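Local structure of regulatory protein MarR (3U2R) at residues 82-87 and 92-97. The protein probably acts as a DNA-binding transcription factor of the MarR family, built around a winged helix-turn-helix domain. Residues are numbered along the deposited sequence; the frame is centred on the assembly and turned at random.
Sequences LIDRLD and VLRTRK
Val92 and Arg94 meet the C-terminal half of helix 78-88 in the winged helix-turn-helix fold of MarR proteins, where that helix, the probable DNA-recognition helix by family precedent, leads into the first strand of the wing. The two segment axes run at 113° to each other. The buried, apolar end is built round Val92: its CG2, lodged between its own backbone N and carbonyl carbon, lies 3.5 Å from Asp87 N and 3.8 Å from Leu86 CB. Val106 of strand 103-108 and Leu44 extend this apolar layer.

Buried Ile83 lines the arginine, its CG2 approaching Arg94 NH1 to 3.2 Å, while the partly exposed Asp84, Asp87 and Arg94 form the polar side. Arg94, its chain extended from CG to NE, grips Asp84 end-on. Arg94 NH1 and NH2 both donate to the single oxygen Asp84 OD1, at 2.8 and 2.7 Å; the bonds are bent, on the anti side and tilted out of the carboxylate plane by 22-27°, but OD1 lies almost in the guanidinium plane, the carboxylate being turned 87° from it. Thr80 O adds a weak bond to NH1. Asp87 joins the network only loosely, through a long salt bridge, Asp87 OD2 to Arg94 NH2 at 3.8 Å. A leucine in place of Arg94 would probably leave the carboxylates of Asp84 and Asp87 without their shared positive partner. A water, donating to Asp87 OD2 at 2.6 Å, accepts from Arg94 N.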
loop_
_atom_site.group_PDB
_atom_site.type_symbol
_atom_site.label_atom_id
_atom_site.label_comp_id
_atom_site.label_asym_id
_atom_site.label_seq_id
_atom_site.Cartn_x
_atom_site.Cartn_y
_atom_site.Cartn_z
ATOM N N LEU A 82 28.196 0.910 25.632
ATOM C CA LEU A 82 27.675 0.150 24.497
ATOM C C LEU A 82 28.733 -0.897 24.039
ATOM O O LEU A 82 28.422 -2.073 23.951
ATOM C CB LEU A 82 27.364 1.181 23.414
ATOM C CG LEU A 82 26.932 0.778 22.052
ATOM C CD1 LEU A 82 26.200 1.942 21.383
ATOM C CD2 LEU A 82 28.109 0.413 21.157
ATOM N N ILE A 83 29.979 -0.461 23.824
ATOM C CA ILE A 83 31.060 -1.317 23.364
ATOM C C ILE A 83 31.475 -2.269 24.494
ATOM O O ILE A 83 31.818 -3.401 24.184
ATOM C CB ILE A 83 32.260 -0.463 22.807
ATOM C CG1 ILE A 83 31.895 0.096 21.423
ATOM C CG2 ILE A 83 33.595 -1.277 22.659
ATOM C CD1 ILE A 83 32.815 1.154 20.950
ATOM N N ASP A 84 31.461 -1.817 25.780
ATOM C CA ASP A 84 31.760 -2.643 26.955
ATOM C C ASP A 84 30.901 -3.898 26.926
ATOM O O ASP A 84 31.402 -4.974 27.192
ATOM C CB ASP A 84 31.449 -1.897 28.301
ATOM C CG ASP A 84 32.365 -0.789 28.795
ATOM O OD1 ASP A 84 33.443 -0.575 28.172
ATOM O OD2 ASP A 84 32.023 -0.151 29.849
ATOM N N ARG A 85 29.588 -3.743 26.660
ATOM C CA ARG A 85 28.664 -4.877 26.576
ATOM C C ARG A 85 29.082 -5.807 25.461
ATOM O O ARG A 85 29.126 -7.022 25.665
ATOM C CB ARG A 85 27.214 -4.404 26.343
ATOM C CG ARG A 85 26.587 -3.776 27.590
ATOM C CD ARG A 85 25.146 -3.359 27.341
ATOM N NE ARG A 85 25.045 -2.014 26.771
ATOM C CZ ARG A 85 23.943 -1.494 26.230
ATOM N NH1 ARG A 85 22.818 -2.208 26.165
ATOM N NH2 ARG A 85 23.959 -0.261 25.735
ATOM N N LEU A 86 29.419 -5.242 24.284
ATOM C CA LEU A 86 29.899 -6.051 23.147
ATOM C C LEU A 86 31.223 -6.764 23.468
ATOM O O LEU A 86 31.388 -7.915 23.085
ATOM C CB LEU A 86 30.077 -5.214 21.874
ATOM C CG LEU A 86 28.825 -4.542 21.351
ATOM C CD1 LEU A 86 29.170 -3.779 20.098
ATOM C CD2 LEU A 86 27.705 -5.599 21.145
ATOM N N ASP A 87 32.135 -6.107 24.147
ATOM C CA ASP A 87 33.423 -6.725 24.643
ATOM C C ASP A 87 33.148 -7.822 25.645
ATOM O O ASP A 87 33.736 -8.904 25.534
ATOM C CB ASP A 87 34.294 -5.680 25.318
ATOM C CG ASP A 87 35.782 -6.016 25.329
ATOM O OD1 ASP A 87 36.121 -7.180 25.509
ATOM O OD2 ASP A 87 36.601 -5.098 25.174
ATOM N N VAL A 92 33.533 -8.154 20.196
ATOM C CA VAL A 92 34.537 -7.200 19.733
ATOM C C VAL A 92 35.796 -7.346 20.571
ATOM O O VAL A 92 35.721 -7.902 21.646
ATOM C CB VAL A 92 34.056 -5.769 19.755
ATOM C CG1 VAL A 92 32.811 -5.602 18.916
ATOM C CG2 VAL A 92 33.858 -5.272 21.190
ATOM N N LEU A 93 36.940 -6.931 20.043
ATOM C CA LEU A 93 38.226 -6.988 20.748
ATOM C C LEU A 93 38.827 -5.578 20.833
ATOM O O LEU A 93 39.024 -4.928 19.821
ATOM C CB LEU A 93 39.178 -7.937 20.048
ATOM C CG LEU A 93 40.502 -8.169 20.777
ATOM C CD1 LEU A 93 40.299 -8.887 22.069
ATOM C CD2 LEU A 93 41.440 -8.879 19.950
ATOM N N ARG A 94 39.140 -5.129 22.031
ATOM C CA ARG A 94 39.755 -3.817 22.224
ATOM C C ARG A 94 41.256 -3.888 22.228
ATOM O O ARG A 94 41.851 -4.813 22.788
ATOM C CB ARG A 94 39.291 -3.192 23.535
ATOM C CG ARG A 94 37.922 -2.588 23.438
ATOM C CD ARG A 94 37.470 -2.102 24.811
ATOM N NE ARG A 94 36.318 -1.207 24.757
ATOM C CZ ARG A 94 35.390 -1.077 25.702
ATOM N NH1 ARG A 94 34.399 -0.210 25.551
ATOM N NH2 ARG A 94 35.434 -1.829 26.799
ATOM N N THR A 95 41.885 -2.890 21.625
ATOM C CA THR A 95 43.355 -2.772 21.629
ATOM C C THR A 95 43.693 -1.328 21.961
ATOM O O THR A 95 43.281 -0.436 21.230
ATOM C CB THR A 95 43.944 -3.204 20.289
ATOM O OG1 THR A 95 43.444 -4.509 20.000
ATOM C CG2 THR A 95 45.472 -3.280 20.332
ATOM N N ARG A 96 44.374 -1.092 23.101
ATOM C CA ARG A 96 44.780 0.263 23.505
ATOM C C ARG A 96 46.035 0.579 22.680
ATOM O O ARG A 96 46.895 -0.292 22.555
ATOM C CB ARG A 96 45.023 0.284 25.029
ATOM C CG ARG A 96 45.003 1.629 25.654
ATOM C CD ARG A 96 45.112 1.507 27.184
ATOM N NE ARG A 96 43.894 0.937 27.766
ATOM C CZ ARG A 96 42.728 1.573 27.911
ATOM N NH1 ARG A 96 42.601 2.847 27.548
ATOM N NH2 ARG A 96 41.679 0.939 28.431
ATOM N N LYS A 97 46.099 1.736 22.018
ATOM C CA LYS A 97 47.252 2.045 21.166
ATOM C C LYS A 97 48.487 2.161 22.040
ATOM O O LYS A 97 48.503 2.984 22.961
ATOM C CB LYS A 97 47.034 3.324 20.353
ATOM C CG LYS A 97 46.014 3.154 19.250
ATOM C CD LYS A 97 46.294 4.084 18.046
ATOM C CE LYS A 97 47.106 3.413 16.948
ATOM N NZ LYS A 97 47.068 4.188 15.678
HETATM O O HOH W 1 38.620 -6.618 24.462
#